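Local coordinates for Alpha/beta hydrolase fold-3 domain-containing protein (Enterococcus faecalis, PDB 2QRU) that is of unknown function but has an alpha/beta-hydrolase fold and is probably a hydrolase, at residues N129-R143 with S215-S229. Sequence-based numbering, arbitrary orientation. Where two conformers were deposited one is given.
Sequences NFYGYTDLEFIKEPR and STASSSDEEVPFRYS
Y228 lies against the loop that follows strand 127-130, its ring sandwiched between the CB of Y133 on one face and the guanidinium of R227 on the other. The Y133 methylene sits 4.0 Å from the centroid of the Y228 ring, a CH-pi contact over the face. T134 OG1 meets the same ring at its edge, 3.3 Å from Y228 CD1. Tyrosine suits this place because its hydroxyl extends beyond the apolar packing to a carboxylate: Y228 OH donates to D135 OD1 over 2.5 Å, on the syn side, with the carboxylate plane turned 79° from the ring. The backbone N of E137 reaches that oxygen from the opposite face, closing an Asx turn, so two donors fix the carboxylate, while a water joins D135 OD2 to R227 NH1. The F138 ring crosses Y228 obliquely, their planes 65° apart, and touches P225 CD and V224 CG2, apolar groups that suit the flank of the tyrosine; V224 CG2 also packs against CD1 of Y133.

Strands 127-130 and 213-218 are parallel neighbours in the central sheet of the alpha/beta-hydrolase fold, and these loops leave their C-terminal ends, where such enzymes place catalytic residues. D221, whose OD2 is hydrogen-bonded to H249 ND1, fits the acid of a probable Ser-His-Asp triad with S104; its OD1 accepts from the backbone N of both E223 and V224, which positions the carboxylate.

Where the strands pair, T216 N donates to N129 O and Y131 N to T216 O. N129 reaches two serines with one amide nitrogen because its side chain extends away from its own backbone N (chi1 171°): S215 OG lies in the amide plane on a nearly straight bond, S229 OG somewhat tilted from it on a more bent one. Asparagine suits because its OD1 can meanwhile accept from G132 N. Farther out, R143 NH1 donates 2.8 Å to E223 O, on a carbonyl lone pair.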
loop_
_atom_site.group_PDB
_atom_site.type_symbol
_atom_site.label_atom_id
_atom_site.label_comp_id
_atom_site.label_asym_id
_atom_site.label_seq_id
_atom_site.Cartn_x
_atom_site.Cartn_y
_atom_site.Cartn_z
ATOM N N ASN A 129 4.526 6.768 2.468
ATOM C CA ASN A 129 3.267 6.295 3.026
ATOM C C ASN A 129 2.130 7.281 2.728
ATOM O O ASN A 129 2.154 8.409 3.229
ATOM C CB ASN A 129 3.394 6.228 4.549
ATOM C CG ASN A 129 2.071 5.960 5.194
ATOM O OD1 ASN A 129 1.407 5.001 4.833
ATOM N ND2 ASN A 129 1.683 6.797 6.150
ATOM N N PHE A 130 1.156 6.836 1.945
ATOM C CA PHE A 130 -0.123 7.543 1.773
ATOM C C PHE A 130 -1.139 6.866 2.669
ATOM O O PHE A 130 -1.655 5.793 2.312
ATOM C CB PHE A 130 -0.547 7.483 0.310
ATOM C CG PHE A 130 0.211 8.445 -0.539
ATOM C CD1 PHE A 130 -0.254 9.771 -0.664
ATOM C CD2 PHE A 130 1.333 8.052 -1.221
ATOM C CE1 PHE A 130 0.464 10.712 -1.450
ATOM C CE2 PHE A 130 2.049 8.960 -2.007
ATOM C CZ PHE A 130 1.629 10.289 -2.132
ATOM N N TYR A 131 -1.371 7.469 3.850
ATOM C CA TYR A 131 -2.462 7.098 4.777
ATOM C C TYR A 131 -2.587 5.574 5.044
ATOM O O TYR A 131 -3.684 4.994 5.085
ATOM C CB TYR A 131 -3.786 7.770 4.377
ATOM C CG TYR A 131 -4.084 7.799 2.892
ATOM C CD1 TYR A 131 -4.656 6.708 2.249
ATOM C CD2 TYR A 131 -3.775 8.929 2.124
ATOM C CE1 TYR A 131 -4.943 6.742 0.865
ATOM C CE2 TYR A 131 -4.034 8.963 0.740
ATOM C CZ TYR A 131 -4.612 7.876 0.122
ATOM O OH TYR A 131 -4.913 7.972 -1.256
ATOM N N GLY A 132 -1.420 4.963 5.259
ATOM C CA GLY A 132 -1.374 3.559 5.705
ATOM C C GLY A 132 -1.468 3.465 7.230
ATOM O O GLY A 132 -1.909 4.399 7.931
ATOM N N TYR A 133 -1.006 2.318 7.743
ATOM C CA TYR A 133 -1.144 1.989 9.159
ATOM C C TYR A 133 -0.133 0.930 9.547
ATOM O O TYR A 133 0.418 0.252 8.664
ATOM C CB TYR A 133 -2.568 1.565 9.462
ATOM C CG TYR A 133 -3.264 0.728 8.417
ATOM C CD1 TYR A 133 -3.988 1.336 7.368
ATOM C CD2 TYR A 133 -3.267 -0.681 8.501
ATOM C CE1 TYR A 133 -4.665 0.561 6.401
ATOM C CE2 TYR A 133 -3.926 -1.439 7.533
ATOM C CZ TYR A 133 -4.645 -0.816 6.512
ATOM O OH TYR A 133 -5.335 -1.559 5.567
ATOM N N THR A 134 0.097 0.784 10.867
ATOM C CA THR A 134 1.199 -0.026 11.372
ATOM C C THR A 134 0.654 -1.266 12.109
ATOM O O THR A 134 1.417 -2.157 12.475
ATOM C CB THR A 134 2.056 0.792 12.376
ATOM O OG1 THR A 134 1.179 1.410 13.326
ATOM C CG2 THR A 134 2.881 1.871 11.652
ATOM N N ASP A 135 -0.656 -1.292 12.321
ATOM C CA ASP A 135 -1.330 -2.421 12.959
ATOM C C ASP A 135 -2.790 -2.400 12.503
ATOM O O ASP A 135 -3.203 -1.503 11.762
ATOM C CB ASP A 135 -1.140 -2.392 14.495
ATOM C CG ASP A 135 -1.848 -1.230 15.166
ATOM O OD1 ASP A 135 -3.055 -1.020 14.891
ATOM O OD2 ASP A 135 -1.208 -0.536 15.996
ATOM N N LEU A 136 -3.543 -3.417 12.917
ATOM C CA LEU A 136 -4.916 -3.576 12.459
ATOM C C LEU A 136 -5.939 -3.235 13.567
ATOM O O LEU A 136 -7.148 -3.482 13.406
ATOM C CB LEU A 136 -5.102 -5.015 11.933
ATOM C CG LEU A 136 -4.169 -5.348 10.745
ATOM C CD1 LEU A 136 -4.277 -6.831 10.403
ATOM C CD2 LEU A 136 -4.457 -4.479 9.538
ATOM N N GLU A 137 -5.481 -2.626 14.673
ATOM C CA GLU A 137 -6.377 -2.440 15.836
ATOM C C GLU A 137 -7.581 -1.579 15.477
ATOM O O GLU A 137 -8.679 -1.784 15.983
ATOM C CB GLU A 137 -5.643 -1.804 17.017
ATOM C CG GLU A 137 -4.479 -2.623 17.488
ATOM C CD GLU A 137 -4.914 -4.012 17.917
ATOM O OE1 GLU A 137 -5.896 -4.122 18.688
ATOM O OE2 GLU A 137 -4.285 -4.973 17.448
ATOM N N PHE A 138 -7.369 -0.610 14.585
ATOM C CA PHE A 138 -8.415 0.361 14.279
ATOM C C PHE A 138 -9.665 -0.292 13.638
ATOM O O PHE A 138 -10.757 0.282 13.673
ATOM C CB PHE A 138 -7.851 1.504 13.414
ATOM C CG PHE A 138 -7.504 1.072 12.019
ATOM C CD1 PHE A 138 -6.283 0.467 11.765
ATOM C CD2 PHE A 138 -8.384 1.270 10.966
ATOM C CE1 PHE A 138 -5.964 0.028 10.510
ATOM C CE2 PHE A 138 -8.066 0.854 9.681
ATOM C CZ PHE A 138 -6.850 0.222 9.452
ATOM N N ILE A 139 -9.520 -1.485 13.063
ATOM C CA ILE A 139 -10.681 -2.129 12.419
ATOM C C ILE A 139 -11.657 -2.730 13.447
ATOM O O ILE A 139 -12.748 -3.183 13.085
ATOM C CB ILE A 139 -10.302 -3.177 11.315
ATOM C CG1 ILE A 139 -9.882 -4.522 11.906
ATOM C CG2 ILE A 139 -9.244 -2.600 10.366
ATOM C CD1 ILE A 139 -9.526 -5.581 10.849
ATOM N N LYS A 140 -11.253 -2.709 14.720
ATOM C CA LYS A 140 -12.119 -3.159 15.818
ATOM C C LYS A 140 -13.152 -2.089 16.148
ATOM O O LYS A 140 -14.212 -2.385 16.728
ATOM C CB LYS A 140 -11.283 -3.459 17.053
ATOM C CG LYS A 140 -10.419 -4.706 16.971
ATOM C CD LYS A 140 -9.516 -4.818 18.213
ATOM C CE LYS A 140 -8.731 -6.136 18.247
ATOM N NZ LYS A 140 -7.728 -6.153 19.348
ATOM N N GLU A 141 -12.814 -0.835 15.812
ATOM C CA GLU A 141 -13.670 0.350 16.010
ATOM C C GLU A 141 -14.767 0.391 14.923
ATOM O O GLU A 141 -14.483 0.116 13.750
ATOM C CB GLU A 141 -12.828 1.661 15.941
ATOM C CG GLU A 141 -11.648 1.823 16.967
ATOM C CD GLU A 141 -10.531 2.860 16.561
ATOM O OE1 GLU A 141 -10.787 3.884 15.874
ATOM O OE2 GLU A 141 -9.362 2.650 16.952
ATOM N N PRO A 142 -16.023 0.730 15.302
ATOM C CA PRO A 142 -17.078 0.963 14.300
ATOM C C PRO A 142 -16.740 2.128 13.354
ATOM O O PRO A 142 -16.253 3.177 13.790
ATOM C CB PRO A 142 -18.321 1.272 15.149
ATOM C CG PRO A 142 -17.793 1.658 16.513
ATOM C CD PRO A 142 -16.528 0.888 16.685
ATOM N N ARG A 143 -16.950 1.901 12.061
ATOM C CA ARG A 143 -16.774 2.928 11.037
ATOM C C ARG A 143 -17.996 2.920 10.121
ATOM O O ARG A 143 -18.506 1.850 9.747
ATOM C CB ARG A 143 -15.513 2.669 10.213
ATOM C CG ARG A 143 -14.203 2.847 10.988
ATOM C CD ARG A 143 -13.014 2.307 10.205
ATOM N NE ARG A 143 -13.112 0.865 9.942
ATOM C CZ ARG A 143 -12.331 0.214 9.086
ATOM N NH1 ARG A 143 -11.399 0.877 8.398
ATOM N NH2 ARG A 143 -12.475 -1.098 8.912
ATOM N N SER A 215 5.437 10.691 4.895
ATOM C CA SER A 215 4.152 10.142 5.356
ATOM C C SER A 215 3.094 11.234 5.316
ATOM O O SER A 215 3.355 12.355 5.737
ATOM C CB SER A 215 4.283 9.665 6.811
ATOM O OG SER A 215 3.062 9.104 7.301
ATOM N N THR A 216 1.896 10.915 4.829
ATOM C CA THR A 216 0.835 11.914 4.683
ATOM C C THR A 216 -0.552 11.266 4.839
ATOM O O THR A 216 -0.760 10.114 4.471
ATOM C CB THR A 216 0.952 12.622 3.295
ATOM O OG1 THR A 216 -0.086 13.603 3.158
ATOM C CG2 THR A 216 0.829 11.595 2.130
ATOM N N ALA A 217 -1.489 12.044 5.383
ATOM C CA ALA A 217 -2.868 11.582 5.594
ATOM C C ALA A 217 -3.705 12.787 5.912
ATOM O O ALA A 217 -3.176 13.832 6.327
ATOM C CB ALA A 217 -2.950 10.596 6.748
ATOM N N SER A 218 -5.006 12.639 5.678
ATOM C CA SER A 218 -5.959 13.694 5.950
ATOM C C SER A 218 -6.456 13.643 7.386
ATOM O O SER A 218 -6.829 12.567 7.885
ATOM C CB SER A 218 -7.152 13.545 5.015
ATOM O OG SER A 218 -8.151 14.480 5.388
ATOM N N SER A 219 -6.504 14.811 8.025
ATOM C CA SER A 219 -7.090 14.950 9.376
ATOM C C SER A 219 -8.516 14.430 9.463
ATOM O O SER A 219 -8.936 13.921 10.512
ATOM C CB SER A 219 -7.051 16.406 9.843
ATOM O OG SER A 219 -7.824 17.282 9.012
ATOM N N SER A 220 -9.219 14.511 8.336
ATOM C CA SER A 220 -10.625 14.117 8.220
ATOM C C SER A 220 -10.834 12.667 7.789
ATOM O O SER A 220 -11.956 12.230 7.546
ATOM C CB SER A 220 -11.300 15.055 7.226
ATOM O OG SER A 220 -11.467 16.327 7.810
ATOM N N ASP A 221 -9.734 11.908 7.708
ATOM C CA ASP A 221 -9.806 10.495 7.370
ATOM C C ASP A 221 -10.700 9.719 8.351
ATOM O O ASP A 221 -10.367 9.585 9.539
ATOM C CB ASP A 221 -8.393 9.899 7.400
ATOM C CG ASP A 221 -8.286 8.572 6.656
ATOM O OD1 ASP A 221 -9.300 7.806 6.664
ATOM O OD2 ASP A 221 -7.175 8.303 6.105
ATOM N N GLU A 222 -11.790 9.162 7.820
ATOM C CA GLU A 222 -12.736 8.362 8.615
ATOM C C GLU A 222 -12.490 6.856 8.524
ATOM O O GLU A 222 -13.119 6.087 9.272
ATOM C CB GLU A 222 -14.161 8.620 8.111
ATOM C CG GLU A 222 -14.517 10.084 8.043
ATOM C CD GLU A 222 -15.399 10.508 9.179
ATOM O OE1 GLU A 222 -15.120 10.093 10.327
ATOM O OE2 GLU A 222 -16.369 11.252 8.923
ATOM N N GLU A 223 -11.589 6.445 7.630
ATOM C CA GLU A 223 -11.308 5.021 7.376
ATOM C C GLU A 223 -10.067 4.487 8.124
ATOM O O GLU A 223 -10.045 3.330 8.550
ATOM C CB GLU A 223 -11.187 4.782 5.866
ATOM C CG GLU A 223 -12.369 5.336 5.065
ATOM C CD GLU A 223 -12.354 4.948 3.602
ATOM O OE1 GLU A 223 -11.821 3.874 3.272
ATOM O OE2 GLU A 223 -12.899 5.716 2.774
ATOM N N VAL A 224 -9.043 5.329 8.272
ATOM C CA VAL A 224 -7.852 5.025 9.061
ATOM C C VAL A 224 -7.535 6.265 9.909
ATOM O O VAL A 224 -7.393 7.359 9.344
ATOM C CB VAL A 224 -6.629 4.752 8.119
ATOM C CG1 VAL A 224 -5.343 4.491 8.930
ATOM C CG2 VAL A 224 -6.930 3.617 7.118
ATOM N N PRO A 225 -7.445 6.118 11.250
ATOM C CA PRO A 225 -7.125 7.285 12.079
ATOM C C PRO A 225 -5.774 7.861 11.649
ATOM O O PRO A 225 -4.787 7.115 11.532
ATOM C CB PRO A 225 -7.088 6.717 13.512
ATOM C CG PRO A 225 -7.880 5.431 13.428
ATOM C CD PRO A 225 -7.675 4.901 12.068
ATOM N N PHE A 226 -5.718 9.173 11.399
ATOM C CA PHE A 226 -4.459 9.725 10.856
ATOM C C PHE A 226 -3.308 9.767 11.854
ATOM O O PHE A 226 -2.153 10.004 11.465
ATOM C CB PHE A 226 -4.673 11.041 10.061
ATOM C CG PHE A 226 -4.670 12.314 10.881
ATOM C CD1 PHE A 226 -5.402 12.437 12.071
ATOM C CD2 PHE A 226 -3.972 13.418 10.406
ATOM C CE1 PHE A 226 -5.407 13.677 12.761
ATOM C CE2 PHE A 226 -3.994 14.665 11.067
ATOM C CZ PHE A 226 -4.685 14.773 12.248
ATOM N N ARG A 227 -3.600 9.418 13.120
ATOM C CA ARG A 227 -2.497 9.208 14.072
ATOM C C ARG A 227 -1.496 8.169 13.535
ATOM O O ARG A 227 -0.297 8.168 13.910
ATOM C CB ARG A 227 -3.021 8.792 15.448
ATOM C CG ARG A 227 -3.792 7.459 15.433
ATOM C CD ARG A 227 -4.045 6.918 16.872
ATOM N NE ARG A 227 -4.773 5.643 16.813
ATOM C CZ ARG A 227 -4.194 4.438 16.648
ATOM N NH1 ARG A 227 -2.851 4.311 16.552
ATOM N NH2 ARG A 227 -4.963 3.336 16.603
ATOM N N TYR A 228 -1.971 7.227 12.715
ATOM C CA TYR A 228 -1.023 6.221 12.195
ATOM C C TYR A 228 0.048 6.877 11.332
ATOM O O TYR A 228 1.237 6.565 11.457
ATOM C CB TYR A 228 -1.745 5.180 11.353
ATOM C CG TYR A 228 -2.412 4.121 12.237
ATOM C CD1 TYR A 228 -1.659 3.124 12.861
ATOM C CD2 TYR A 228 -3.780 4.149 12.444
ATOM C CE1 TYR A 228 -2.268 2.139 13.698
ATOM C CE2 TYR A 228 -4.409 3.151 13.274
ATOM C CZ TYR A 228 -3.634 2.164 13.895
ATOM O OH TYR A 228 -4.273 1.189 14.698
ATOM N N SER A 229 -0.402 7.736 10.411
ATOM C CA SER A 229 0.569 8.398 9.548
ATOM C C SER A 229 1.449 9.377 10.317
ATOM O O SER A 229 2.591 9.594 9.940
ATOM C CB SER A 229 -0.132 9.053 8.346
ATOM O OG SER A 229 -0.633 8.042 7.480
HETATM O O HOH W 1 -2.792 6.952 8.552
HETATM O O HOH W 2 -2.204 1.593 17.260
#